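Local coordinates for conserved hypothetical protein TM0937 (Thermotoga maritima, PDB 2ESH), which is of unknown function but probably acts as a transcription factor of the PadR-like family, binding DNA through a winged helix-turn-helix domain, at residues G8-G11 and W12-S16; A57-E61 and S62-S66; K87-L90 and R91-L94; K101-I104 and E105-E109. All coordinates share one frame; numbering follows the deposited sequence.

Interaction 1 of 4, residues G8-G11 and W12-S16; sequences GFRG and WWLAS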
# COMPACT_ATOMS: atom_id res chain seq x y z
N GLY A 8 2.09 -5.54 11.89
CA GLY A 8 2.63 -6.71 11.23
C GLY A 8 2.86 -6.56 9.72
O GLY A 8 2.97 -5.45 9.17
N PHE A 9 2.92 -7.69 9.01
CA PHE A 9 3.13 -7.65 7.61
C PHE A 9 1.98 -6.97 6.87
O PHE A 9 2.20 -6.22 5.92
CB PHE A 9 3.30 -9.08 7.13
CG PHE A 9 3.35 -9.22 5.66
CD1 PHE A 9 4.50 -8.92 4.96
CD2 PHE A 9 2.24 -9.63 4.96
CE1 PHE A 9 4.57 -9.04 3.58
CE2 PHE A 9 2.32 -9.76 3.58
CZ PHE A 9 3.50 -9.45 2.91
N ARG A 10 0.75 -7.23 7.32
CA ARG A 10 -0.50 -6.74 6.70
C ARG A 10 -0.51 -5.17 6.68
O ARG A 10 -0.85 -4.54 5.64
CB ARG A 10 -1.69 -7.28 7.54
CG ARG A 10 -2.97 -7.43 6.78
CD ARG A 10 -4.24 -7.46 7.66
NE ARG A 10 -4.38 -6.13 8.21
CZ ARG A 10 -5.10 -5.14 7.69
NH1 ARG A 10 -5.84 -5.33 6.59
NH2 ARG A 10 -5.08 -3.94 8.31
N GLY A 11 -0.17 -4.60 7.86
CA GLY A 11 0.20 -3.19 8.06
C GLY A 11 1.14 -2.62 6.98
O GLY A 11 0.82 -1.63 6.36
N TRP A 12 2.21 -3.35 6.68
CA TRP A 12 3.22 -2.90 5.78
C TRP A 12 2.66 -2.99 4.37
O TRP A 12 2.81 -2.13 3.54
CB TRP A 12 4.46 -3.79 5.95
CG TRP A 12 5.55 -3.39 5.01
CD1 TRP A 12 6.44 -2.40 5.22
CD2 TRP A 12 5.87 -3.97 3.73
NE1 TRP A 12 7.30 -2.29 4.13
CE2 TRP A 12 6.98 -3.24 3.21
CE3 TRP A 12 5.36 -5.04 2.99
CZ2 TRP A 12 7.62 -3.55 2.00
CZ3 TRP A 12 5.98 -5.36 1.77
CH2 TRP A 12 7.09 -4.61 1.27
N TRP A 13 1.98 -4.08 4.13
CA TRP A 13 1.43 -4.34 2.82
C TRP A 13 0.27 -3.38 2.51
O TRP A 13 0.10 -2.96 1.36
CB TRP A 13 0.96 -5.80 2.80
CG TRP A 13 0.61 -6.24 1.42
CD1 TRP A 13 -0.61 -6.21 0.85
CD2 TRP A 13 1.51 -6.69 0.44
NE1 TRP A 13 -0.54 -6.72 -0.42
CE2 TRP A 13 0.76 -6.99 -0.71
CE3 TRP A 13 2.89 -6.96 0.44
CZ2 TRP A 13 1.35 -7.49 -1.89
CZ3 TRP A 13 3.49 -7.46 -0.77
CH2 TRP A 13 2.73 -7.71 -1.89
N LEU A 14 -0.52 -3.02 3.53
CA LEU A 14 -1.55 -1.98 3.32
C LEU A 14 -0.96 -0.54 3.01
O LEU A 14 -1.26 0.07 1.97
CB LEU A 14 -2.53 -1.95 4.54
CG LEU A 14 -3.81 -1.06 4.35
CD1 LEU A 14 -4.77 -1.51 3.19
CD2 LEU A 14 -4.58 -0.90 5.72
N ALA A 15 -0.08 -0.04 3.87
CA ALA A 15 0.58 1.28 3.68
C ALA A 15 1.23 1.36 2.32
O ALA A 15 1.12 2.37 1.65
CB ALA A 15 1.60 1.53 4.76
N SER A 16 1.92 0.27 1.93
CA SER A 16 2.70 0.23 0.72
C SER A 16 1.79 0.36 -0.43
O SER A 16 2.07 1.10 -1.35
CB SER A 16 3.52 -1.08 0.62
OG SER A 16 4.49 -0.99 1.70

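Interaction 2 of 4, residues A57-E61 and S62-S66; sequences ADLEE and SGFLS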
# COMPACT_ATOMS: atom_id res chain seq x y z
N ALA A 57 -4.11 9.38 6.88
CA ALA A 57 -3.66 10.39 7.85
C ALA A 57 -2.20 10.18 8.36
O ALA A 57 -1.39 11.16 8.63
CB ALA A 57 -4.67 10.49 9.06
N ASP A 58 -1.89 8.90 8.58
CA ASP A 58 -0.55 8.43 8.99
C ASP A 58 0.56 8.74 7.94
O ASP A 58 1.64 9.14 8.28
CB ASP A 58 -0.63 6.90 9.26
CG ASP A 58 -1.29 6.55 10.66
OD1 ASP A 58 -1.56 7.48 11.44
OD2 ASP A 58 -1.58 5.36 10.95
N LEU A 59 0.28 8.55 6.68
CA LEU A 59 1.28 8.71 5.66
C LEU A 59 1.47 10.23 5.44
O LEU A 59 2.63 10.71 5.24
CB LEU A 59 0.81 8.04 4.37
CG LEU A 59 0.91 6.53 4.19
CD1 LEU A 59 0.19 6.09 2.96
CD2 LEU A 59 2.42 6.02 4.16
N GLU A 60 0.35 10.97 5.55
CA GLU A 60 0.33 12.44 5.64
C GLU A 60 1.10 13.04 6.78
O GLU A 60 1.94 13.87 6.55
CB GLU A 60 -1.09 13.01 5.62
CG GLU A 60 -1.12 14.56 5.29
CD GLU A 60 -2.53 15.18 5.53
OE1 GLU A 60 -3.37 14.53 6.20
OE2 GLU A 60 -2.77 16.35 5.11
N GLU A 61 0.80 12.65 8.01
CA GLU A 61 1.59 13.06 9.12
C GLU A 61 3.12 12.84 8.93
O GLU A 61 3.95 13.61 9.46
CB GLU A 61 1.18 12.36 10.38
CG GLU A 61 1.94 12.87 11.63
CD GLU A 61 1.12 12.59 12.89
OE1 GLU A 61 0.53 11.46 13.01
OE2 GLU A 61 1.02 13.49 13.76
N SER A 62 3.47 11.76 8.21
CA SER A 62 4.88 11.36 8.11
C SER A 62 5.54 12.07 6.97
O SER A 62 6.78 12.00 6.84
CB SER A 62 4.97 9.81 8.02
OG SER A 62 4.45 9.22 9.26
N GLY A 63 4.73 12.75 6.14
CA GLY A 63 5.20 13.67 5.08
C GLY A 63 5.37 12.96 3.74
O GLY A 63 6.00 13.49 2.78
N PHE A 64 4.74 11.78 3.63
CA PHE A 64 4.86 10.99 2.39
C PHE A 64 3.76 11.36 1.43
O PHE A 64 3.74 10.95 0.27
CB PHE A 64 4.82 9.48 2.72
CG PHE A 64 5.94 9.05 3.63
CD1 PHE A 64 7.26 9.55 3.44
CD2 PHE A 64 5.71 8.15 4.67
CE1 PHE A 64 8.29 9.17 4.27
CE2 PHE A 64 6.76 7.69 5.50
CZ PHE A 64 8.05 8.22 5.31
N LEU A 65 2.82 12.11 1.96
CA LEU A 65 1.64 12.51 1.20
C LEU A 65 1.35 13.95 1.60
O LEU A 65 1.52 14.31 2.80
CB LEU A 65 0.38 11.67 1.62
CG LEU A 65 0.22 10.22 1.20
CD1 LEU A 65 -1.14 9.69 1.41
CD2 LEU A 65 0.61 9.98 -0.27
N SER A 66 0.91 14.75 0.62
CA SER A 66 0.31 16.07 0.94
C SER A 66 -1.20 16.06 0.64
O SER A 66 -1.70 15.18 -0.05
CB SER A 66 0.96 17.19 0.16
OG SER A 66 0.72 16.98 -1.23

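Interaction 3 of 4, residues K87-L90 and R91-L94; sequences KLYL and REIL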
# COMPACT_ATOMS: atom_id res chain seq x y z
N LYS A 87 7.97 9.35 -2.34
CA LYS A 87 8.63 8.58 -3.38
C LYS A 87 9.92 7.87 -2.93
O LYS A 87 10.18 6.75 -3.35
CB LYS A 87 8.89 9.41 -4.64
CG LYS A 87 7.63 9.75 -5.37
CD LYS A 87 8.01 10.60 -6.57
CE LYS A 87 7.10 10.39 -7.82
NZ LYS A 87 7.85 10.56 -9.19
N LEU A 88 10.68 8.50 -2.06
CA LEU A 88 11.88 7.86 -1.43
C LEU A 88 11.51 6.69 -0.52
O LEU A 88 12.16 5.66 -0.49
CB LEU A 88 12.75 8.92 -0.70
CG LEU A 88 13.50 9.91 -1.65
CD1 LEU A 88 14.04 11.08 -0.89
CD2 LEU A 88 14.72 9.17 -2.35
N TYR A 89 10.40 6.82 0.18
CA TYR A 89 9.88 5.74 1.05
C TYR A 89 9.44 4.61 0.16
O TYR A 89 9.76 3.40 0.42
CB TYR A 89 8.76 6.26 1.89
CG TYR A 89 8.17 5.30 2.87
CD1 TYR A 89 8.79 5.06 4.11
CD2 TYR A 89 6.97 4.70 2.61
CE1 TYR A 89 8.20 4.24 5.06
CE2 TYR A 89 6.36 3.87 3.57
CZ TYR A 89 6.96 3.67 4.77
OH TYR A 89 6.37 2.86 5.65
N LEU A 90 8.87 4.98 -0.97
CA LEU A 90 8.51 3.98 -1.97
C LEU A 90 9.63 3.16 -2.59
O LEU A 90 9.43 1.95 -2.89
CB LEU A 90 7.70 4.65 -3.10
CG LEU A 90 6.53 3.91 -3.78
CD1 LEU A 90 5.55 3.13 -2.89
CD2 LEU A 90 5.75 4.86 -4.64
N ARG A 91 10.75 3.81 -2.92
CA ARG A 91 11.94 3.09 -3.37
C ARG A 91 12.44 2.11 -2.26
O ARG A 91 12.90 1.05 -2.56
CB ARG A 91 13.09 4.06 -3.67
CG ARG A 91 12.93 4.90 -4.91
CD ARG A 91 14.13 5.94 -5.03
NE ARG A 91 13.87 6.90 -6.08
CZ ARG A 91 13.86 6.63 -7.41
NH1 ARG A 91 14.11 5.40 -7.91
NH2 ARG A 91 13.60 7.62 -8.24
N GLU A 92 12.37 2.49 -1.01
CA GLU A 92 12.67 1.55 0.06
C GLU A 92 11.71 0.34 0.07
O GLU A 92 12.13 -0.73 0.36
CB GLU A 92 12.53 2.26 1.40
CG GLU A 92 13.65 3.30 1.75
CD GLU A 92 13.49 3.82 3.24
OE1 GLU A 92 12.35 4.12 3.68
OE2 GLU A 92 14.50 3.84 4.00
N ILE A 93 10.44 0.51 -0.27
CA ILE A 93 9.45 -0.59 -0.34
C ILE A 93 9.78 -1.44 -1.54
O ILE A 93 9.73 -2.68 -1.49
CB ILE A 93 8.05 -0.00 -0.53
CG1 ILE A 93 7.48 0.35 0.84
CG2 ILE A 93 7.13 -0.99 -1.32
CD1 ILE A 93 6.44 1.44 0.79
N LEU A 94 10.17 -0.77 -2.62
CA LEU A 94 10.47 -1.43 -3.84
C LEU A 94 11.69 -2.36 -3.56
O LEU A 94 11.66 -3.52 -3.86
CB LEU A 94 10.74 -0.41 -4.97
CG LEU A 94 11.33 -1.03 -6.25
CD1 LEU A 94 10.27 -1.89 -6.96
CD2 LEU A 94 11.91 -0.01 -7.19

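Interaction 4 of 4, residues K101-I104 and E105-E109; sequences KRRI and ETLEE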
# COMPACT_ATOMS: atom_id res chain seq x y z
N LYS A 101 10.84 -11.16 -3.08
CA LYS A 101 10.68 -11.98 -4.24
C LYS A 101 11.83 -12.98 -4.38
O LYS A 101 11.61 -14.11 -4.78
CB LYS A 101 10.41 -11.13 -5.54
CG LYS A 101 10.85 -11.85 -6.79
CD LYS A 101 10.58 -11.09 -8.05
CE LYS A 101 11.61 -10.02 -8.36
NZ LYS A 101 11.45 -9.85 -9.86
N ARG A 102 13.05 -12.57 -4.02
CA ARG A 102 14.23 -13.43 -4.10
C ARG A 102 14.09 -14.51 -3.05
O ARG A 102 14.32 -15.66 -3.28
CB ARG A 102 15.51 -12.62 -3.82
CG ARG A 102 16.87 -13.29 -4.18
CD ARG A 102 18.08 -12.31 -3.85
NE ARG A 102 17.75 -10.93 -4.31
CZ ARG A 102 17.59 -9.85 -3.52
NH1 ARG A 102 17.68 -9.91 -2.16
NH2 ARG A 102 17.24 -8.70 -4.12
N ARG A 103 13.60 -14.15 -1.90
CA ARG A 103 13.42 -15.17 -0.87
C ARG A 103 12.36 -16.26 -1.28
O ARG A 103 12.56 -17.46 -1.05
CB ARG A 103 13.05 -14.47 0.41
CG ARG A 103 12.43 -15.36 1.40
CD ARG A 103 13.58 -16.27 1.89
NE ARG A 103 13.29 -17.28 2.87
CZ ARG A 103 14.27 -18.05 3.37
NH1 ARG A 103 15.54 -17.90 2.97
NH2 ARG A 103 14.01 -18.97 4.28
N ILE A 104 11.27 -15.84 -1.94
CA ILE A 104 10.21 -16.73 -2.38
C ILE A 104 10.80 -17.70 -3.41
O ILE A 104 10.47 -18.90 -3.42
CB ILE A 104 8.99 -15.90 -2.98
CG1 ILE A 104 8.20 -15.25 -1.86
CG2 ILE A 104 8.05 -16.78 -3.82
CD1 ILE A 104 7.25 -14.07 -2.37
N GLU A 105 11.66 -17.17 -4.28
CA GLU A 105 12.24 -18.02 -5.31
C GLU A 105 13.22 -18.99 -4.76
O GLU A 105 13.39 -20.03 -5.35
CB GLU A 105 12.91 -17.23 -6.43
CG GLU A 105 12.06 -16.20 -7.12
CD GLU A 105 12.93 -15.34 -8.14
OE1 GLU A 105 14.02 -14.74 -7.73
OE2 GLU A 105 12.47 -15.30 -9.33
N THR A 106 13.88 -18.68 -3.64
CA THR A 106 14.79 -19.69 -3.06
C THR A 106 13.96 -20.82 -2.46
O THR A 106 14.33 -21.94 -2.58
CB THR A 106 15.78 -19.17 -1.96
OG1 THR A 106 15.00 -18.67 -0.86
CG2 THR A 106 16.61 -18.02 -2.44
N LEU A 107 12.83 -20.53 -1.84
CA LEU A 107 11.88 -21.55 -1.37
C LEU A 107 11.28 -22.36 -2.49
O LEU A 107 11.27 -23.54 -2.40
CB LEU A 107 10.68 -20.89 -0.74
CG LEU A 107 10.99 -20.31 0.59
CD1 LEU A 107 9.57 -19.82 1.15
CD2 LEU A 107 11.67 -21.39 1.48
N GLU A 108 10.78 -21.70 -3.52
CA GLU A 108 10.21 -22.37 -4.68
C GLU A 108 11.13 -23.46 -5.16
O GLU A 108 10.65 -24.54 -5.39
CB GLU A 108 9.89 -21.43 -5.81
CG GLU A 108 8.68 -20.62 -5.59
CD GLU A 108 8.32 -19.82 -6.81
OE1 GLU A 108 9.16 -19.16 -7.39
OE2 GLU A 108 7.18 -19.80 -7.21
N GLU A 109 12.43 -23.20 -5.20
CA GLU A 109 13.39 -24.16 -5.77
C GLU A 109 13.63 -25.26 -4.77
O GLU A 109 13.76 -26.45 -5.10
CB GLU A 109 14.72 -23.50 -6.19
CG GLU A 109 14.56 -22.45 -7.37
CD GLU A 109 13.76 -22.98 -8.63
OE1 GLU A 109 14.20 -24.01 -9.15
OE2 GLU A 109 12.71 -22.39 -9.10

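Interaction 1 of 4, residues G8-G11 and W12-S16
Trp-12, one turn on from Phe-9, lays its indole obliquely against it, CE3 lying 4.1 Å from CE1 of the phenylalanine. Its carbonyl O is gripped twice from Ser-16, by the backbone N and by OG, which arrive from opposite faces of the carbonyl plane; OG, 2.7 Å from that oxygen, also sits over the centre of the Trp-12 ring. Trp-13 follows with its CG anti to the backbone N (chi1 -170°). That torsion, shared with Phe-9, sends both side chains the same way, and CE3 of Trp-13 comes to 3.6 Å from CZ of Phe-9. The two planes are only 30° apart, yet the rings are slid so far that they barely overlap. Aromatic side chains suit these places, since Phe-9 can touch one indole three residues on and another four residues on. Leu-14 runs alongside Arg-10, its CD2 4.0 Å from guanidinium NH2, while NH1 of that arginine bonds to the carbonyl of Met-49. Ala-15 continues the helix, its N bonded to Gly-11 O at 3.1 Å. Helix 8-24 thus turns Trp-12 and Trp-13 onto Leu-97 of helix 84-116, while Trp-13 and Leu-14 meet the loop at Met-49.

Interaction 2 of 4, residues A57-E61 and S62-S66
Leu-59 and Phe-64 cross at about a right angle, the leucine bringing CD2 to the edge of the phenyl ring, 4.0 Å from its CD2. On one face of that ring, over its centre, lies the carbonyl O of Ser-62. Leu-59 also leans obliquely on Leu-65: its CB is 3.9 Å from CG of Leu-65, and its CD1 meets the other leucine's CD1. With CG of Leu-65 anti to its own carbonyl carbon (chi1 -74°), the branched end is laid back against the helix. Leucine suits position 59 because its forked end can touch the phenyl edge with one methyl and Leu-65 with the other as the chain doubles back. The reversal is a Schellman motif ending helix 52-61: Phe-64 N bonds to Leu-59 O at 2.9 Å, Gly-63 N to Glu-60 O at 3.0 Å, and Gly-63 takes the positive phi (92°) that glycine tolerates readily. As in winged helix-turn-helix proteins of the PadR-like family, this join probably leads from a helix of the DNA-binding domain into the first strand of the wing. Ser-62 adds a side-chain bond, its OG donating to Asp-58 O at 3.0 Å nearly along the C=O axis. Further on, Glu-60 CG rests 3.6 Å from Leu-65 O, and the same carbonyl receives a CA-H...O contact from Glu-60. Beyond the turn, Leu-65 packs on Leu-19 and Val-22 of helix 8-24, while Glu-60 and Leu-65 touch Tyr-80 of strand 77-82.

Interaction 3 of 4, residues K87-L90 and R91-L94
Leu-94 N donates to Leu-90 O at 2.8 Å, the shortest of four successive i to i+4 backbone bonds that keep this part of helix 84-116 regular. One turn's rise brings the side chains together as well. Ile-93 sets CD1 obliquely against the Tyr-89 ring, 3.7 Å from CE2, and reaches 4.1 Å from CD1 of Leu-90. Its CG1 lies anti to the carbonyl carbon (chi1 -86°), which carries the terminal methyl back toward the preceding turn. A beta-branched residue fits this buried place: CG1 bears the methyl to the ring while CG2 lies near Leu-90 O. With an alanine here, the Tyr-89 ring and Leu-90 CD1 would probably lose their shared apolar partner, and a gap would open beside Trp-12 and Ser-16 of helix 8-24. At the tyrosine's CD1, Glu-92 brings OE1 to 3.7 Å, with ring and carboxylate planes 56° apart. Phe-64 stacks on the same ring. On the outer surface Arg-91 takes its CG past Lys-87 O at 3.7 Å. Tyr-89, Leu-90 and Ile-93 face helix 8-24, whereas Lys-87, Arg-91 and Glu-92 lie on the exposed side, so the helix is amphipathic here, and the contact rests on dispersion and main-chain bonds, with no salt bridge between its side chains.

Interaction 4 of 4, residues K101-I104 and E105-E109
The guanidinium of Arg-103 has Thr-106 OG1 and Leu-107 CD2 approaching its plane obliquely. Its NH1 is 3.9 Å from OG1, and the Arg-103 and Thr-106 side chains cross at about a right angle. The setting is the long C-terminal helix 84-116, at a point about 22 Å from the chain's centre to the centre of the contact. Such a helix in PadR-like relatives commonly serves dimerisation, which may hold here too. Thr-106 turns its hydroxyl into the crowded position between backbone N and carbonyl carbon (chi1 61°), from where OG1 donates to Arg-103 O at 2.7 Å. The same oxygen accepts Leu-107 N at 3.2 Å, both donors arriving from one face of its carbonyl plane. Threonine suits this place because its short hydroxyl can bend back to a carbonyl of the previous turn while CG2 packs at 3.4 Å from Arg-102 O. A valine in its place would probably leave Arg-103 O with the backbone donor but without the hydroxyl that now shares it. A basic run, 101-103, is followed by acidic residues in the next turn: Lys-101 NZ and Glu-105 OE2 are 5.6 Å apart, not in contact, though their opposite charges may still attract weakly. Arg-102 uses NH1 in a salt bridge to Asp-99, just before these residues. The acidic chains of Glu-105 and Glu-108 run back along the helix. Glu-108 sets CG anti to its carbonyl carbon (chi1 -76°), which puts CG 3.3 Å from Ile-104 O, the acceptor of its own backbone N.

The four contacts follow one another in series along the chain. Interactions 1, 2 and 3 form a connected cluster with centres about 14 to 15 Å apart: Ser-16 OG and Ile-93 CD1 bring interactions 1 and 3 to 3.2 Å, Phe-64 CZ and Tyr-89 CD1 join interactions 2 and 3 at 3.5 Å, and Ala-15 O lies 4.1 Å from Leu-59 CD1. Helices 8-24, 52-61 and 84-116 thus meet beside the two-stranded sheet. Interaction 4 shares helix 84-116 with interaction 3, but its centre is about 22 Å away, and 33 Å from that of interaction 2. A compact, probably DNA-binding body therefore carries a projecting helical arm.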